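Local coordinates for Peptide/nickel transport system substrate-binding protein (PDB 5KZT) that binds peptides, as captured here, and as an OppA-type solute-binding protein probably hands them to a membrane transporter for uptake, at residues A[14-24]-A[221-231]; A[189-197]-A[207-215]. All coordinates share one frame; numbering follows the deposited sequence.

Contact 1: A[14-24]-A[221-231]; sequences EQVLNLTESAL and KLKQINVQVVQ
Asn226 and Asn18 sit side by side on one face of two parallel strands, 16-21 and 224-229, their amide planes only 18° apart. From CB outward, Asn226 is occupied at every step: CB lies 3.2 Å from Asn18 OD1, CG sits a little farther from that same oxygen, ND2 donates to Asn18 OD1 over 2.8 Å, and OD1 accepts from Gln224 NE2. The bond to Asn18 lies in both amide planes and is nearly straight (163°), and the two bonds together fix which way round the Asn226 amide is turned. With CG beside its own backbone N (chi1 -59°), the amide also brings ND2 to 3.4 Å from Val16 CG1. The backbones bond in the parallel pattern: Leu17 N to Gln224 O, Asn226 N to Leu17 O, Leu19 N to Asn226 O, and so on to Val230 N with Glu21 O. Within this chain, strand 16-21 is one edge of a mixed four-stranded sheet, whose strand 205-210 flanks 224-229 on its other side. On the opposite face, that of Leu17, Leu19 and Ile225, Leu17 CD2 meets Leu222 CD1 at 3.8 Å and Leu19 CD1 meets Ile225 CG2 at 3.9 Å; Tyr521 and Leu526, near the C-terminus, cover this apolar face. Val16 CG2 rests on Lys223 CE at 3.5 Å, while Lys223 NZ makes a long salt bridge to Glu14 OE2. A water bridges Leu19 O and Gln228 NE2. Past the strands, the extended Gln231 side chain sends NE2 to Ser22 O at 3.0 Å, and Ser22 packs against the bound peptide.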
loop_
_atom_site.group_PDB
_atom_site.type_symbol
_atom_site.label_atom_id
_atom_site.label_comp_id
_atom_site.label_asym_id
_atom_site.label_seq_id
_atom_site.Cartn_x
_atom_site.Cartn_y
_atom_site.Cartn_z
ATOM N N GLU A 14 -17.443 21.920 -17.585
ATOM C CA GLU A 14 -17.890 21.339 -16.315
ATOM C C GLU A 14 -16.769 20.565 -15.600
ATOM O O GLU A 14 -16.117 19.714 -16.192
ATOM C CB GLU A 14 -19.085 20.417 -16.568
ATOM C CG GLU A 14 -19.730 19.836 -15.323
ATOM C CD GLU A 14 -20.886 18.920 -15.666
ATOM O OE1 GLU A 14 -20.629 17.821 -16.226
ATOM O OE2 GLU A 14 -22.054 19.310 -15.390
ATOM N N GLN A 15 -16.584 20.854 -14.317
ATOM C CA GLN A 15 -15.503 20.293 -13.542
ATOM C C GLN A 15 -15.985 19.076 -12.769
ATOM O O GLN A 15 -16.002 19.071 -11.539
ATOM C CB GLN A 15 -14.922 21.360 -12.611
ATOM C CG GLN A 15 -14.371 22.577 -13.341
ATOM C CD GLN A 15 -13.229 22.203 -14.277
ATOM O OE1 GLN A 15 -12.243 21.610 -13.852
ATOM N NE2 GLN A 15 -13.367 22.517 -15.556
ATOM N N VAL A 16 -16.359 18.040 -13.519
ATOM C CA VAL A 16 -16.784 16.761 -12.969
ATOM C C VAL A 16 -15.923 15.699 -13.627
ATOM O O VAL A 16 -15.850 15.641 -14.851
ATOM C CB VAL A 16 -18.266 16.476 -13.229
ATOM C CG1 VAL A 16 -18.645 15.051 -12.820
ATOM C CG2 VAL A 16 -19.118 17.483 -12.480
ATOM N N LEU A 17 -15.269 14.879 -12.800
ATOM C CA LEU A 17 -14.309 13.885 -13.255
ATOM C C LEU A 17 -14.886 12.495 -12.978
ATOM O O LEU A 17 -15.458 12.262 -11.912
ATOM C CB LEU A 17 -12.987 14.101 -12.536
ATOM C CG LEU A 17 -11.810 13.157 -12.785
ATOM C CD1 LEU A 17 -11.361 13.153 -14.240
ATOM C CD2 LEU A 17 -10.661 13.507 -11.856
ATOM N N ASN A 18 -14.772 11.595 -13.954
ATOM C CA ASN A 18 -15.324 10.229 -13.866
ATOM C C ASN A 18 -14.206 9.186 -13.947
ATOM O O ASN A 18 -13.532 9.054 -14.974
ATOM C CB ASN A 18 -16.341 9.987 -14.986
ATOM C CG ASN A 18 -17.578 10.839 -14.847
ATOM O OD1 ASN A 18 -18.184 10.893 -13.788
ATOM N ND2 ASN A 18 -17.968 11.495 -15.917
ATOM N N LEU A 19 -14.010 8.459 -12.853
ATOM C CA LEU A 19 -12.888 7.538 -12.710
ATOM C C LEU A 19 -13.414 6.142 -12.463
ATOM O O LEU A 19 -14.611 5.952 -12.185
ATOM C CB LEU A 19 -11.991 7.969 -11.551
ATOM C CG LEU A 19 -11.299 9.336 -11.640
ATOM C CD1 LEU A 19 -10.467 9.566 -10.386
ATOM C CD2 LEU A 19 -10.452 9.475 -12.898
ATOM N N THR A 20 -12.515 5.168 -12.590
ATOM C CA THR A 20 -12.796 3.785 -12.237
ATOM C C THR A 20 -11.840 3.312 -11.147
ATOM O O THR A 20 -10.763 3.887 -10.943
ATOM C CB THR A 20 -12.649 2.822 -13.433
ATOM O OG1 THR A 20 -11.264 2.686 -13.763
ATOM C CG2 THR A 20 -13.414 3.307 -14.630
ATOM N N GLU A 21 -12.239 2.257 -10.454
ATOM C CA GLU A 21 -11.385 1.573 -9.488
ATOM C C GLU A 21 -11.569 0.066 -9.713
ATOM O O GLU A 21 -12.607 -0.348 -10.201
ATOM C CB GLU A 21 -11.785 1.995 -8.078
ATOM C CG GLU A 21 -10.883 1.521 -6.938
ATOM C CD GLU A 21 -9.416 1.874 -7.121
ATOM O OE1 GLU A 21 -8.960 2.886 -6.537
ATOM O OE2 GLU A 21 -8.705 1.108 -7.815
ATOM N N SER A 22 -10.562 -0.738 -9.369
ATOM C CA SER A 22 -10.570 -2.172 -9.678
ATOM C C SER A 22 -11.154 -3.075 -8.579
ATOM O O SER A 22 -11.238 -4.287 -8.759
ATOM C CB SER A 22 -9.142 -2.615 -9.986
ATOM O OG SER A 22 -8.283 -2.244 -8.922
ATOM N N ALA A 23 -11.554 -2.489 -7.451
ATOM C CA ALA A 23 -11.981 -3.246 -6.289
ATOM C C ALA A 23 -12.856 -2.395 -5.402
ATOM O O ALA A 23 -12.719 -1.167 -5.386
ATOM C CB ALA A 23 -10.773 -3.721 -5.501
ATOM N N LEU A 24 -13.736 -3.071 -4.664
ATOM C CA LEU A 24 -14.534 -2.457 -3.599
ATOM C C LEU A 24 -13.575 -1.958 -2.509
ATOM O O LEU A 24 -12.506 -2.545 -2.310
ATOM C CB LEU A 24 -15.503 -3.478 -3.005
ATOM C CG LEU A 24 -16.827 -3.714 -3.737
ATOM C CD1 LEU A 24 -16.626 -4.166 -5.164
ATOM C CD2 LEU A 24 -17.619 -4.753 -2.961
ATOM N N LYS A 221 -10.734 22.740 -7.626
ATOM C CA LYS A 221 -11.453 23.131 -8.856
ATOM C C LYS A 221 -12.538 22.163 -9.276
ATOM O O LYS A 221 -13.508 22.570 -9.895
ATOM C CB LYS A 221 -10.464 23.320 -10.024
ATOM C CG LYS A 221 -9.364 24.358 -9.788
ATOM C CD LYS A 221 -9.903 25.661 -9.188
ATOM C CE LYS A 221 -8.820 26.601 -8.655
ATOM N NZ LYS A 221 -8.246 27.471 -9.722
ATOM N N LEU A 222 -12.356 20.886 -8.986
ATOM C CA LEU A 222 -13.364 19.872 -9.282
ATOM C C LEU A 222 -14.519 19.986 -8.292
ATOM O O LEU A 222 -14.299 19.962 -7.085
ATOM C CB LEU A 222 -12.759 18.484 -9.214
ATOM C CG LEU A 222 -11.804 18.155 -10.361
ATOM C CD1 LEU A 222 -11.044 16.866 -10.072
ATOM C CD2 LEU A 222 -12.548 18.098 -11.679
ATOM N N LYS A 223 -15.740 20.114 -8.791
ATOM C CA LYS A 223 -16.886 20.089 -7.894
ATOM C C LYS A 223 -17.260 18.646 -7.477
ATOM O O LYS A 223 -17.781 18.442 -6.399
ATOM C CB LYS A 223 -18.072 20.879 -8.481
ATOM C CG LYS A 223 -18.792 20.227 -9.622
ATOM C CD LYS A 223 -19.736 21.226 -10.294
ATOM C CE LYS A 223 -20.457 20.552 -11.436
ATOM N NZ LYS A 223 -21.420 21.432 -12.101
ATOM N N GLN A 224 -16.968 17.655 -8.330
ATOM C CA GLN A 224 -17.406 16.277 -8.106
ATOM C C GLN A 224 -16.526 15.274 -8.859
ATOM O O GLN A 224 -16.140 15.514 -10.006
ATOM C CB GLN A 224 -18.875 16.106 -8.523
ATOM C CG GLN A 224 -19.446 14.736 -8.181
ATOM C CD GLN A 224 -20.942 14.750 -7.975
ATOM O OE1 GLN A 224 -21.494 15.695 -7.404
ATOM N NE2 GLN A 224 -21.615 13.695 -8.419
ATOM N N ILE A 225 -16.190 14.180 -8.191
ATOM C CA ILE A 225 -15.427 13.085 -8.803
ATOM C C ILE A 225 -16.249 11.818 -8.576
ATOM O O ILE A 225 -16.513 11.462 -7.442
ATOM C CB ILE A 225 -14.005 12.954 -8.216
ATOM C CG1 ILE A 225 -13.236 14.282 -8.311
ATOM C CG2 ILE A 225 -13.236 11.840 -8.904
ATOM C CD1 ILE A 225 -12.012 14.348 -7.409
ATOM N N ASN A 226 -16.683 11.180 -9.656
ATOM C CA ASN A 226 -17.508 9.976 -9.598
ATOM C C ASN A 226 -16.610 8.777 -9.831
ATOM O O ASN A 226 -15.822 8.769 -10.794
ATOM C CB ASN A 226 -18.575 10.008 -10.692
ATOM C CG ASN A 226 -19.489 11.215 -10.580
ATOM O OD1 ASN A 226 -20.074 11.451 -9.518
ATOM N ND2 ASN A 226 -19.623 11.991 -11.666
ATOM N N VAL A 227 -16.731 7.769 -8.968
ATOM C CA VAL A 227 -15.937 6.547 -9.082
ATOM C C VAL A 227 -16.849 5.342 -9.179
ATOM O O VAL A 227 -17.828 5.244 -8.428
ATOM C CB VAL A 227 -14.997 6.355 -7.869
ATOM C CG1 VAL A 227 -14.072 5.176 -8.111
ATOM C CG2 VAL A 227 -14.207 7.628 -7.619
ATOM N N GLN A 228 -16.528 4.433 -10.100
ATOM C CA GLN A 228 -17.230 3.147 -10.216
ATOM C C GLN A 228 -16.227 2.011 -10.318
ATOM O O GLN A 228 -15.145 2.151 -10.890
ATOM C CB GLN A 228 -18.200 3.145 -11.387
ATOM C CG GLN A 228 -17.558 3.367 -12.730
ATOM C CD GLN A 228 -18.570 3.410 -13.851
ATOM O OE1 GLN A 228 -19.232 2.414 -14.142
ATOM N NE2 GLN A 228 -18.679 4.554 -14.502
ATOM N N VAL A 229 -16.595 0.874 -9.754
ATOM C CA VAL A 229 -15.780 -0.319 -9.846
ATOM C C VAL A 229 -15.906 -0.974 -11.218
ATOM O O VAL A 229 -17.007 -1.251 -11.683
ATOM C CB VAL A 229 -16.132 -1.309 -8.726
ATOM C CG1 VAL A 229 -15.348 -2.604 -8.886
ATOM C CG2 VAL A 229 -15.836 -0.658 -7.385
ATOM N N VAL A 230 -14.769 -1.194 -11.868
ATOM C CA VAL A 230 -14.701 -1.872 -13.181
ATOM C C VAL A 230 -13.543 -2.848 -13.082
ATOM O O VAL A 230 -12.466 -2.463 -12.673
ATOM C CB VAL A 230 -14.420 -0.898 -14.351
ATOM C CG1 VAL A 230 -14.362 -1.669 -15.676
ATOM C CG2 VAL A 230 -15.491 0.191 -14.428
ATOM N N GLN A 231 -13.772 -4.099 -13.451
ATOM C CA GLN A 231 -12.793 -5.158 -13.212
ATOM C C GLN A 231 -12.376 -5.897 -14.467
ATOM O O GLN A 231 -11.831 -7.012 -14.387
ATOM C CB GLN A 231 -13.381 -6.130 -12.212
ATOM C CG GLN A 231 -13.721 -5.451 -10.901
ATOM C CD GLN A 231 -14.056 -6.453 -9.838
ATOM O OE1 GLN A 231 -15.018 -7.204 -9.985
ATOM N NE2 GLN A 231 -13.242 -6.506 -8.778
HETATM O O HOH W 1 -17.045 6.775 -13.267
#

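Contact 2: A[189-197]-A[207-215]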
loop_
_atom_site.group_PDB
_atom_site.type_symbol
_atom_site.label_atom_id
_atom_site.label_comp_id
_atom_site.label_asym_id
_atom_site.label_seq_id
_atom_site.Cartn_x
_atom_site.Cartn_y
_atom_site.Cartn_z
ATOM N N LEU A 189 -16.243 11.604 9.063
ATOM C CA LEU A 189 -16.065 13.064 9.038
ATOM C C LEU A 189 -14.841 13.452 8.214
ATOM O O LEU A 189 -13.837 12.745 8.196
ATOM C CB LEU A 189 -15.875 13.646 10.443
ATOM C CG LEU A 189 -17.028 14.094 11.330
ATOM C CD1 LEU A 189 -16.463 14.874 12.517
ATOM C CD2 LEU A 189 -18.084 14.906 10.581
ATOM N N PHE A 190 -14.917 14.614 7.580
ATOM C CA PHE A 190 -13.952 15.025 6.567
ATOM C C PHE A 190 -13.266 16.331 6.957
ATOM O O PHE A 190 -13.898 17.247 7.490
ATOM C CB PHE A 190 -14.670 15.166 5.213
ATOM C CG PHE A 190 -15.606 14.030 4.924
ATOM C CD1 PHE A 190 -15.112 12.725 4.782
ATOM C CD2 PHE A 190 -16.988 14.232 4.863
ATOM C CE1 PHE A 190 -15.986 11.653 4.538
ATOM C CE2 PHE A 190 -17.861 13.171 4.631
ATOM C CZ PHE A 190 -17.365 11.883 4.474
ATOM N N ASN A 191 -11.954 16.390 6.733
ATOM C CA ASN A 191 -11.202 17.634 6.893
ATOM C C ASN A 191 -10.286 17.882 5.705
ATOM O O ASN A 191 -9.388 18.705 5.787
ATOM C CB ASN A 191 -10.409 17.652 8.219
ATOM C CG ASN A 191 -9.163 16.778 8.189
ATOM O OD1 ASN A 191 -9.181 15.677 7.641
ATOM N ND2 ASN A 191 -8.081 17.254 8.797
ATOM N N GLY A 192 -10.550 17.205 4.589
ATOM C CA GLY A 192 -9.720 17.304 3.399
ATOM C C GLY A 192 -10.450 18.030 2.281
ATOM O O GLY A 192 -11.524 18.575 2.499
ATOM N N PRO A 193 -9.853 18.065 1.078
ATOM C CA PRO A 193 -10.472 18.767 -0.065
ATOM C C PRO A 193 -11.872 18.318 -0.459
ATOM O O PRO A 193 -12.643 19.129 -0.998
ATOM C CB PRO A 193 -9.482 18.522 -1.213
ATOM C CG PRO A 193 -8.177 18.258 -0.540
ATOM C CD PRO A 193 -8.467 17.658 0.797
ATOM N N PHE A 194 -12.193 17.042 -0.227
ATOM C CA PHE A 194 -13.447 16.457 -0.654
ATOM C C PHE A 194 -14.182 15.783 0.510
ATOM O O PHE A 194 -13.565 15.372 1.501
ATOM C CB PHE A 194 -13.177 15.454 -1.776
ATOM C CG PHE A 194 -12.558 16.076 -2.997
ATOM C CD1 PHE A 194 -13.344 16.709 -3.942
ATOM C CD2 PHE A 194 -11.195 16.035 -3.195
ATOM C CE1 PHE A 194 -12.775 17.310 -5.066
ATOM C CE2 PHE A 194 -10.612 16.650 -4.305
ATOM C CZ PHE A 194 -11.410 17.269 -5.256
ATOM N N GLU A 195 -15.505 15.762 0.420
ATOM C CA GLU A 195 -16.329 14.874 1.219
ATOM C C GLU A 195 -16.620 13.609 0.404
ATOM O O GLU A 195 -16.756 13.700 -0.820
ATOM C CB GLU A 195 -17.661 15.534 1.504
ATOM C CG GLU A 195 -17.551 16.847 2.239
ATOM C CD GLU A 195 -18.904 17.349 2.673
ATOM O OE1 GLU A 195 -19.699 17.768 1.799
ATOM O OE2 GLU A 195 -19.161 17.316 3.889
ATOM N N LEU A 196 -16.754 12.465 1.081
ATOM C CA LEU A 196 -17.221 11.221 0.461
ATOM C C LEU A 196 -18.732 11.116 0.592
ATOM O O LEU A 196 -19.275 11.380 1.652
ATOM C CB LEU A 196 -16.556 9.977 1.072
ATOM C CG LEU A 196 -16.690 8.643 0.334
ATOM C CD1 LEU A 196 -15.898 8.660 -0.971
ATOM C CD2 LEU A 196 -16.212 7.476 1.178
ATOM N N LYS A 197 -19.398 10.753 -0.501
ATOM C CA LYS A 197 -20.841 10.536 -0.533
ATOM C C LYS A 197 -21.108 9.230 -1.260
ATOM O O LYS A 197 -20.256 8.743 -2.000
ATOM C CB LYS A 197 -21.565 11.649 -1.315
ATOM C CG LYS A 197 -21.445 13.044 -0.747
ATOM C CD LYS A 197 -22.213 13.191 0.562
ATOM C CE LYS A 197 -22.226 14.630 1.065
ATOM N NZ LYS A 197 -21.984 14.688 2.529
ATOM N N THR A 207 -18.519 8.711 -4.450
ATOM C CA THR A 207 -18.437 10.067 -4.973
ATOM C C THR A 207 -17.623 10.966 -4.053
ATOM O O THR A 207 -17.754 10.887 -2.837
ATOM C CB THR A 207 -19.848 10.675 -5.102
ATOM O OG1 THR A 207 -20.704 9.723 -5.717
ATOM C CG2 THR A 207 -19.844 11.939 -5.929
ATOM N N TYR A 208 -16.788 11.816 -4.649
ATOM C CA TYR A 208 -16.095 12.863 -3.927
ATOM C C TYR A 208 -16.785 14.142 -4.301
ATOM O O TYR A 208 -17.021 14.378 -5.490
ATOM C CB TYR A 208 -14.630 12.939 -4.345
ATOM C CG TYR A 208 -13.818 11.695 -4.038
ATOM C CD1 TYR A 208 -13.388 11.425 -2.740
ATOM C CD2 TYR A 208 -13.466 10.788 -5.045
ATOM C CE1 TYR A 208 -12.650 10.303 -2.452
ATOM C CE2 TYR A 208 -12.710 9.659 -4.753
ATOM C CZ TYR A 208 -12.299 9.439 -3.450
ATOM O OH TYR A 208 -11.561 8.334 -3.174
ATOM N N VAL A 209 -17.115 14.970 -3.313
ATOM C CA VAL A 209 -17.691 16.280 -3.600
ATOM C C VAL A 209 -16.837 17.319 -2.914
ATOM O O VAL A 209 -16.411 17.118 -1.779
ATOM C CB VAL A 209 -19.165 16.393 -3.152
ATOM C CG1 VAL A 209 -19.735 17.738 -3.563
ATOM C CG2 VAL A 209 -20.006 15.300 -3.805
ATOM N N LYS A 210 -16.568 18.423 -3.620
ATOM C CA LYS A 210 -15.763 19.512 -3.060
ATOM C C LYS A 210 -16.278 19.898 -1.668
ATOM O O LYS A 210 -17.469 20.154 -1.487
ATOM C CB LYS A 210 -15.764 20.739 -3.992
ATOM C CG LYS A 210 -15.052 21.958 -3.414
ATOM C CD LYS A 210 -14.785 23.043 -4.442
ATOM C CE LYS A 210 -14.312 24.299 -3.728
ATOM N NZ LYS A 210 -13.779 25.373 -4.602
ATOM N N ASN A 211 -15.366 19.928 -0.699
ATOM C CA ASN A 211 -15.692 20.217 0.695
ATOM C C ASN A 211 -15.705 21.729 0.908
ATOM O O ASN A 211 -14.661 22.357 0.871
ATOM C CB ASN A 211 -14.665 19.540 1.615
ATOM C CG ASN A 211 -14.925 19.789 3.091
ATOM O OD1 ASN A 211 -15.926 20.398 3.474
ATOM N ND2 ASN A 211 -14.012 19.320 3.930
ATOM N N ASP A 212 -16.883 22.294 1.157
ATOM C CA ASP A 212 -17.030 23.737 1.389
ATOM C C ASP A 212 -16.466 24.204 2.742
ATOM O O ASP A 212 -16.291 25.399 2.947
ATOM C CB ASP A 212 -18.499 24.153 1.251
ATOM C CG ASP A 212 -18.665 25.580 0.760
ATOM O OD1 ASP A 212 -18.292 26.539 1.478
ATOM O OD2 ASP A 212 -19.193 25.757 -0.360
ATOM N N LYS A 213 -16.173 23.274 3.656
ATOM C CA LYS A 213 -15.521 23.614 4.935
ATOM C C LYS A 213 -14.021 23.317 4.980
ATOM O O LYS A 213 -13.400 23.421 6.048
ATOM C CB LYS A 213 -16.228 22.893 6.073
ATOM C CG LYS A 213 -17.651 23.359 6.292
ATOM C CD LYS A 213 -18.106 22.984 7.690
ATOM C CE LYS A 213 -19.622 23.016 7.834
ATOM N NZ LYS A 213 -20.244 21.916 7.042
ATOM N N TYR A 214 -13.432 22.939 3.840
ATOM C CA TYR A 214 -11.984 22.750 3.745
ATOM C C TYR A 214 -11.274 24.103 3.732
ATOM O O TYR A 214 -11.681 25.003 2.998
ATOM C CB TYR A 214 -11.640 21.952 2.489
ATOM C CG TYR A 214 -10.172 21.710 2.256
ATOM C CD1 TYR A 214 -9.363 21.154 3.243
ATOM C CD2 TYR A 214 -9.590 22.013 1.018
ATOM C CE1 TYR A 214 -8.009 20.930 3.014
ATOM C CE2 TYR A 214 -8.260 21.778 0.774
ATOM C CZ TYR A 214 -7.465 21.238 1.770
ATOM O OH TYR A 214 -6.136 21.023 1.506
ATOM N N TRP A 215 -10.217 24.234 4.548
ATOM C CA TRP A 215 -9.496 25.512 4.708
ATOM C C TRP A 215 -8.911 26.014 3.385
ATOM O O TRP A 215 -8.839 27.210 3.171
ATOM C CB TRP A 215 -8.376 25.427 5.788
ATOM C CG TRP A 215 -7.203 24.566 5.402
ATOM C CD1 TRP A 215 -7.063 23.231 5.632
ATOM C CD2 TRP A 215 -6.033 24.977 4.694
ATOM N NE1 TRP A 215 -5.883 22.779 5.097
ATOM C CE2 TRP A 215 -5.228 23.834 4.519
ATOM C CE3 TRP A 215 -5.596 26.201 4.164
ATOM C CZ2 TRP A 215 -3.996 23.872 3.839
ATOM C CZ3 TRP A 215 -4.358 26.247 3.501
ATOM C CH2 TRP A 215 -3.576 25.077 3.345
HETATM O O HOH W 2 -14.143 19.982 6.643
HETATM O O HOH W 3 -12.404 21.953 -1.004
HETATM O O HOH W 4 -19.173 20.752 1.532
#
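Asn211 reaches across to Gly192 and Pro193 with both side chain and backbone. Its ND2 donates to Gly192 O over 3.0 Å, in the plane of that carbonyl, while its backbone N binds Pro193 O. CG anti to the backbone N (chi1 180°) carries the amide toward Gly192, and OD1 takes Lys213 N from above the carbonyl plane, closing an Asx turn; the amide is thereby held from both ends. Four further backbone bonds join the strands, paired between Glu195 and Val209 and between Lys197 and Thr207, with Glu195 N to Val209 O the shortest at 2.7 Å.

Water adds three bridges: Phe190 O to Asn211 ND2, Pro193 O to Asn211 O, and Glu195 OE1 to Asp212 N.

Apolar contact gathers round two tyrosines. The ring of Tyr214 has the Gly192-Pro193 peptide over one face. Pro193 CA stands 3.8 Å from the ring centroid, 22° off the normal, a CH-pi contact, and Pro193 CG lies 3.8 Å from Tyr214 CE2. The hydroxyl of Tyr214 bonds to Glu47. At the second, Phe194 CB meets Tyr208 CB at 3.9 Å, and Leu196 CD1 reaches Tyr208 CE1 at the same distance; helix 36-45 packs on Tyr208. The edge of the Phe194 ring turns to Lys210 N.

The whole is an antiparallel beta hairpin of strands 194-197 and 205-210, which the chain leaves through a type I turn (Asn211 to Tyr214) packed on the loop 190-193.

Contact 1 and contact 2 are two parts of one four-stranded sheet, ordered 16-21, 224-229, 205-210, 194-197, with their centres about 15 Å apart. They meet where the second strand of the hairpin runs beside strand 224-229: Ile225 O lies 2.8 Å from Tyr208 N and Lys223 O 3.0 Å from Lys210 N, both probable hydrogen bonds. Tyr208 touches Val227 across this seam, and Phe194, from the strand beyond, reaches over to Ile225. Along the chain the hairpin is nested inside the loop that contact 1 closes, and the N-terminal strand joins a sheet otherwise built from much later residues. In contact 1 only Ser22 is within reach of the bound peptide.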